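Local coordinates for putative uncharacterized protein (Cricetid herpesvirus 2, PDB 4ZKQ) that probably acts as a viral decoy receptor, binding host chemokines, at residues A[209-215]-A[233-239]; A[299-303]-A[383-388]. All coordinates share one frame; numbering follows the deposited sequence.

Contact 1 (A[209-215]-A[233-239])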
loop_
_atom_site.group_PDB
_atom_site.type_symbol
_atom_site.label_atom_id
_atom_site.label_comp_id
_atom_site.label_asym_id
_atom_site.label_seq_id
_atom_site.Cartn_x
_atom_site.Cartn_y
_atom_site.Cartn_z
ATOM N N ILE A 209 12.253 11.698 -10.764
ATOM C CA ILE A 209 12.795 11.105 -9.547
ATOM C C ILE A 209 12.579 9.608 -9.571
ATOM O O ILE A 209 11.474 9.142 -9.866
ATOM C CB ILE A 209 12.121 11.658 -8.276
ATOM C CG1 ILE A 209 12.192 13.181 -8.229
ATOM C CG2 ILE A 209 12.755 11.062 -7.012
ATOM C CD1 ILE A 209 10.870 13.794 -7.848
ATOM N N ALA A 210 13.633 8.863 -9.250
ATOM C CA ALA A 210 13.532 7.429 -9.044
ATOM C C ALA A 210 13.517 7.163 -7.543
ATOM O O ALA A 210 14.397 7.627 -6.821
ATOM C CB ALA A 210 14.683 6.698 -9.713
ATOM N N THR A 211 12.494 6.448 -7.081
ATOM C CA THR A 211 12.393 6.050 -5.681
ATOM C C THR A 211 12.443 4.536 -5.617
ATOM O O THR A 211 11.589 3.863 -6.187
ATOM C CB THR A 211 11.091 6.557 -5.023
ATOM O OG1 THR A 211 11.084 7.988 -5.021
ATOM C CG2 THR A 211 10.973 6.058 -3.575
ATOM N N THR A 212 13.460 4.000 -4.950
ATOM C CA THR A 212 13.586 2.558 -4.795
ATOM C C THR A 212 13.120 2.161 -3.397
ATOM O O THR A 212 13.626 2.667 -2.397
ATOM C CB THR A 212 15.035 2.091 -5.042
ATOM O OG1 THR A 212 15.459 2.552 -6.330
ATOM C CG2 THR A 212 15.142 0.567 -4.998
ATOM N N LEU A 213 12.128 1.280 -3.355
ATOM C CA LEU A 213 11.595 0.745 -2.111
ATOM C C LEU A 213 12.110 -0.671 -1.932
ATOM O O LEU A 213 11.890 -1.519 -2.791
ATOM C CB LEU A 213 10.063 0.760 -2.129
ATOM C CG LEU A 213 9.401 2.119 -2.371
ATOM C CD1 LEU A 213 7.903 1.963 -2.601
ATOM C CD2 LEU A 213 9.667 3.062 -1.213
ATOM N N SER A 214 12.795 -0.926 -0.822
ATOM C CA SER A 214 13.351 -2.248 -0.554
ATOM C C SER A 214 12.918 -2.724 0.821
ATOM O O SER A 214 13.238 -2.091 1.820
ATOM C CB SER A 214 14.879 -2.223 -0.641
ATOM O OG SER A 214 15.311 -1.630 -1.852
ATOM N N LYS A 215 12.182 -3.832 0.856
ATOM C CA LYS A 215 11.680 -4.397 2.093
ATOM C C LYS A 215 12.278 -5.771 2.346
ATOM O O LYS A 215 12.303 -6.628 1.457
ATOM C CB LYS A 215 10.154 -4.502 2.065
ATOM C CG LYS A 215 9.575 -5.312 3.233
ATOM C CD LYS A 215 8.044 -5.289 3.234
ATOM C CE LYS A 215 7.485 -3.939 3.687
ATOM N NZ LYS A 215 5.997 -3.855 3.517
ATOM N N VAL A 233 14.185 -10.207 -0.491
ATOM C CA VAL A 233 13.974 -8.771 -0.505
ATOM C C VAL A 233 12.974 -8.413 -1.591
ATOM O O VAL A 233 13.098 -8.855 -2.734
ATOM C CB VAL A 233 15.294 -8.021 -0.739
ATOM C CG1 VAL A 233 15.057 -6.536 -0.968
ATOM C CG2 VAL A 233 16.225 -8.241 0.432
ATOM N N SER A 234 11.974 -7.627 -1.214
ATOM C CA SER A 234 10.988 -7.122 -2.156
ATOM C C SER A 234 11.421 -5.736 -2.602
ATOM O O SER A 234 11.517 -4.824 -1.781
ATOM C CB SER A 234 9.597 -7.078 -1.514
ATOM O OG SER A 234 8.644 -6.526 -2.401
ATOM N N THR A 235 11.707 -5.588 -3.891
ATOM C CA THR A 235 12.166 -4.320 -4.431
ATOM C C THR A 235 11.173 -3.750 -5.437
ATOM O O THR A 235 10.709 -4.453 -6.331
ATOM C CB THR A 235 13.525 -4.464 -5.125
ATOM O OG1 THR A 235 14.466 -5.050 -4.220
ATOM C CG2 THR A 235 14.034 -3.110 -5.578
ATOM N N ARG A 236 10.884 -2.462 -5.291
ATOM C CA ARG A 236 9.961 -1.750 -6.171
ATOM C C ARG A 236 10.593 -0.408 -6.508
ATOM O O ARG A 236 11.103 0.281 -5.625
ATOM C CB ARG A 236 8.593 -1.588 -5.488
ATOM C CG ARG A 236 7.593 -0.666 -6.182
ATOM C CD ARG A 236 6.206 -0.744 -5.514
ATOM N NE ARG A 236 5.323 0.328 -5.980
ATOM C CZ ARG A 236 4.553 1.086 -5.199
ATOM N NH1 ARG A 236 4.522 0.906 -3.886
ATOM N NH2 ARG A 236 3.800 2.038 -5.742
ATOM N N VAL A 237 10.588 -0.052 -7.789
ATOM C CA VAL A 237 11.146 1.222 -8.219
ATOM C C VAL A 237 10.052 2.087 -8.812
ATOM O O VAL A 237 9.392 1.700 -9.777
ATOM C CB VAL A 237 12.276 1.043 -9.253
ATOM C CG1 VAL A 237 12.772 2.398 -9.737
ATOM C CG2 VAL A 237 13.423 0.251 -8.654
ATOM N N LEU A 238 9.858 3.254 -8.213
ATOM C CA LEU A 238 8.920 4.239 -8.731
ATOM C C LEU A 238 9.671 5.220 -9.603
ATOM O O LEU A 238 10.733 5.704 -9.218
ATOM C CB LEU A 238 8.232 4.996 -7.602
ATOM C CG LEU A 238 7.817 4.206 -6.366
ATOM C CD1 LEU A 238 7.198 5.144 -5.351
ATOM C CD2 LEU A 238 6.852 3.111 -6.734
ATOM N N LEU A 239 9.119 5.518 -10.770
ATOM C CA LEU A 239 9.648 6.579 -11.604
ATOM C C LEU A 239 8.591 7.667 -11.710
ATOM O O LEU A 239 7.514 7.445 -12.257
ATOM C CB LEU A 239 10.042 6.048 -12.981
ATOM C CG LEU A 239 10.826 7.033 -13.854
ATOM C CD1 LEU A 239 12.132 7.462 -13.190
ATOM C CD2 LEU A 239 11.095 6.422 -15.221
HETATM O O HOH W 1 16.470 -3.597 -3.566
#

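Contact 2 (A[299-303]-A[383-388])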
loop_
_atom_site.group_PDB
_atom_site.type_symbol
_atom_site.label_atom_id
_atom_site.label_comp_id
_atom_site.label_asym_id
_atom_site.label_seq_id
_atom_site.Cartn_x
_atom_site.Cartn_y
_atom_site.Cartn_z
ATOM N N LEU A 299 3.334 -20.824 6.384
ATOM C CA LEU A 299 3.293 -19.409 6.714
ATOM C C LEU A 299 2.963 -19.169 8.183
ATOM O O LEU A 299 3.553 -18.299 8.819
ATOM C CB LEU A 299 2.273 -18.687 5.828
ATOM C CG LEU A 299 2.103 -17.195 6.112
ATOM C CD1 LEU A 299 3.373 -16.442 5.743
ATOM C CD2 LEU A 299 0.900 -16.643 5.369
ATOM N N PHE A 300 2.022 -19.934 8.724
ATOM C CA PHE A 300 1.556 -19.677 10.079
ATOM C C PHE A 300 2.587 -20.082 11.129
ATOM O O PHE A 300 2.431 -19.756 12.304
ATOM C CB PHE A 300 0.224 -20.388 10.321
ATOM C CG PHE A 300 -0.909 -19.801 9.540
ATOM C CD1 PHE A 300 -1.645 -18.749 10.050
ATOM C CD2 PHE A 300 -1.221 -20.279 8.282
ATOM C CE1 PHE A 300 -2.678 -18.195 9.324
ATOM C CE2 PHE A 300 -2.257 -19.730 7.553
ATOM C CZ PHE A 300 -2.985 -18.686 8.077
ATOM N N GLN A 301 3.648 -20.763 10.699
ATOM C CA GLN A 301 4.748 -21.136 11.590
ATOM C C GLN A 301 5.829 -20.055 11.635
ATOM O O GLN A 301 6.736 -20.108 12.466
ATOM C CB GLN A 301 5.362 -22.467 11.150
ATOM C CG GLN A 301 4.342 -23.578 10.946
ATOM C CD GLN A 301 3.411 -23.744 12.133
ATOM O OE1 GLN A 301 2.201 -23.898 11.968
ATOM N NE2 GLN A 301 3.973 -23.716 13.337
ATOM N N THR A 302 5.714 -19.074 10.744
ATOM C CA THR A 302 6.643 -17.946 10.669
ATOM C C THR A 302 6.155 -16.727 11.430
ATOM O O THR A 302 6.886 -15.748 11.603
ATOM C CB THR A 302 6.855 -17.505 9.211
ATOM O OG1 THR A 302 5.798 -16.607 8.816
ATOM C CG2 THR A 302 6.887 -18.710 8.292
ATOM N N ALA A 303 4.908 -16.786 11.867
ATOM C CA ALA A 303 4.196 -15.596 12.298
ATOM C C ALA A 303 4.743 -14.971 13.589
ATOM O O ALA A 303 4.446 -13.809 13.887
ATOM C CB ALA A 303 2.739 -15.932 12.456
ATOM N N MET A 383 -1.152 -13.735 1.462
ATOM C CA MET A 383 -1.133 -14.017 2.887
ATOM C C MET A 383 0.264 -13.679 3.383
ATOM O O MET A 383 1.255 -14.093 2.784
ATOM C CB MET A 383 -1.491 -15.479 3.157
ATOM C CG MET A 383 -2.888 -15.867 2.679
ATOM S SD MET A 383 -3.358 -17.562 3.081
ATOM C CE MET A 383 -3.454 -17.485 4.870
ATOM N N GLU A 384 0.345 -12.899 4.455
ATOM C CA GLU A 384 1.630 -12.387 4.914
ATOM C C GLU A 384 1.708 -12.266 6.427
ATOM O O GLU A 384 0.731 -11.922 7.096
ATOM C CB GLU A 384 1.910 -11.016 4.288
ATOM C CG GLU A 384 0.828 -9.987 4.566
ATOM C CD GLU A 384 0.991 -8.714 3.756
ATOM O OE1 GLU A 384 2.134 -8.246 3.606
ATOM O OE2 GLU A 384 -0.031 -8.177 3.276
ATOM N N SER A 385 2.895 -12.556 6.941
ATOM C CA SER A 385 3.270 -12.234 8.302
ATOM C C SER A 385 4.186 -11.028 8.245
ATOM O O SER A 385 4.252 -10.347 7.228
ATOM C CB SER A 385 3.975 -13.415 8.961
ATOM O OG SER A 385 5.158 -13.727 8.252
ATOM N N GLY A 386 4.903 -10.778 9.330
ATOM C CA GLY A 386 5.886 -9.713 9.354
ATOM C C GLY A 386 7.123 -10.016 8.531
ATOM O O GLY A 386 7.809 -9.097 8.082
ATOM N N THR A 387 7.403 -11.303 8.321
ATOM C CA THR A 387 8.665 -11.732 7.720
ATOM C C THR A 387 8.510 -12.575 6.446
ATOM O O THR A 387 9.496 -12.816 5.746
ATOM C CB THR A 387 9.484 -12.549 8.727
ATOM O OG1 THR A 387 8.707 -13.665 9.172
ATOM C CG2 THR A 387 9.867 -11.692 9.922
ATOM N N TYR A 388 7.283 -13.006 6.156
ATOM C CA TYR A 388 6.975 -13.817 4.966
ATOM C C TYR A 388 5.710 -13.338 4.273
ATOM O O TYR A 388 4.752 -12.933 4.933
ATOM C CB TYR A 388 6.776 -15.289 5.324
ATOM C CG TYR A 388 8.015 -16.068 5.665
ATOM C CD1 TYR A 388 8.623 -15.933 6.902
ATOM C CD2 TYR A 388 8.552 -16.979 4.765
ATOM C CE1 TYR A 388 9.746 -16.664 7.230
ATOM C CE2 TYR A 388 9.673 -17.716 5.080
ATOM C CZ TYR A 388 10.267 -17.555 6.314
ATOM O OH TYR A 388 11.385 -18.286 6.631
HETATM O O HOH W 2 6.395 -12.471 11.292
HETATM O O HOH W 3 3.196 -11.695 11.782
#

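Contact 1 (A[209-215]-A[233-239])
V233 meets K215 across two strands that run antiparallel, their short axes 164° apart; its CG1 lies 3.7 Å from K215 O. S234 then pairs with K215 through a reciprocal couple of backbone bonds, the K215 N to S234 O bond being 2.9 Å long. T235 stands across from S214 in a non-hydrogen-bonded pair, and a water joins their hydroxyls: it donates to S214 OG and sits 2.6 Å from T235 OG1. With T235 OG1 anti to its own carbonyl carbon (chi1 -55°), the methyl is left to meet that of T212, CG2 to CG2 at 3.9 Å.

At R236 the strands are again in a hydrogen-bonded pair, now with L213, and the L213 N to R236 O bond is short, 2.7 Å, and nearly straight at 174°. The extended arginine side chain lies beside that of L213 and points the same way, bringing NH1 to 3.8 Å from L213 CD1. V237 returns to the face of T212 and T235, its CG2 resting on the T212 side chain. L238 closes the third hydrogen-bonded pair with T211, and its CD1 touches L213 CD1 at 4.3 Å, an apolar contact on the face that R236 shares. L239 comes last, its CD1 reaching A210 CB at 4.4 Å.

Strand 190-195 flanks strand 206-223 on the edge away from V233-L239, bonding to A210 through K193. On the face of L213, R236 and K215 lie N-terminal parts of the chain: P74 of strand 68-74 packs on L213 and R236, S76 O accepts a hydrogen bond from R236 NH1, and K215 NZ makes a salt bridge to D78 and hydrogen bonds to Q24 and to T56 of strand 54-59.

Contact 2 (A[299-303]-A[383-388])
L299 does the tight packing, spanning the ends of two strands with its two methyls: CD2 presses on M383 CB at 3.5 Å, closer than carbons usually come, while CD1 lies 3.6 Å from Y388 CB. Next to it, S385 OG donates to T302 OG1 at 3.0 Å, and T302 OG1 in turn donates to a lone pair of L299 O, 2.8 Å away, so the two hydroxyls stand in a chain of hydrogen bonds. T302 holds OG1 between its backbone N and carbonyl carbon (chi1 84°), which turns CG2 over one face of the Y388 ring, a CH-pi contact 3.7 Å from the centroid. S385 OG also accepts from Y388 N, the ST motif of the turn. The other side is looser and watery: one water donates to A303 O at 3.2 Å and accepts from G386 N, and a second makes weak bonds to T302 O and G386 N, near the exposed T387.

The turn links strand 378-384 to strand 388-395, with strand 308-315 on the far edge of 378-384. F300, touching M383 CE through CZ, also stacks on Y354 of strand 350-355 and packs on I330 of strand 324-330.

The contacts come in series along the chain, 209-215 with 233-239 first and 299-303 with 383-388 later, with centres 22 Å apart and nearest atoms about 6 Å apart, so they do not touch. Both reach the same large mixed sheet. Strand 388-395, entered through the turn of contact 2, runs parallel to strand 206-223, which carries half of contact 1, and T387 bonds to Y218 there. Q24 near the N-terminus ties them from outside: it bonds to K215 of contact 1 and to E384 and S385 of contact 2. Early and late parts of the chain are thereby drawn together around one shared sheet.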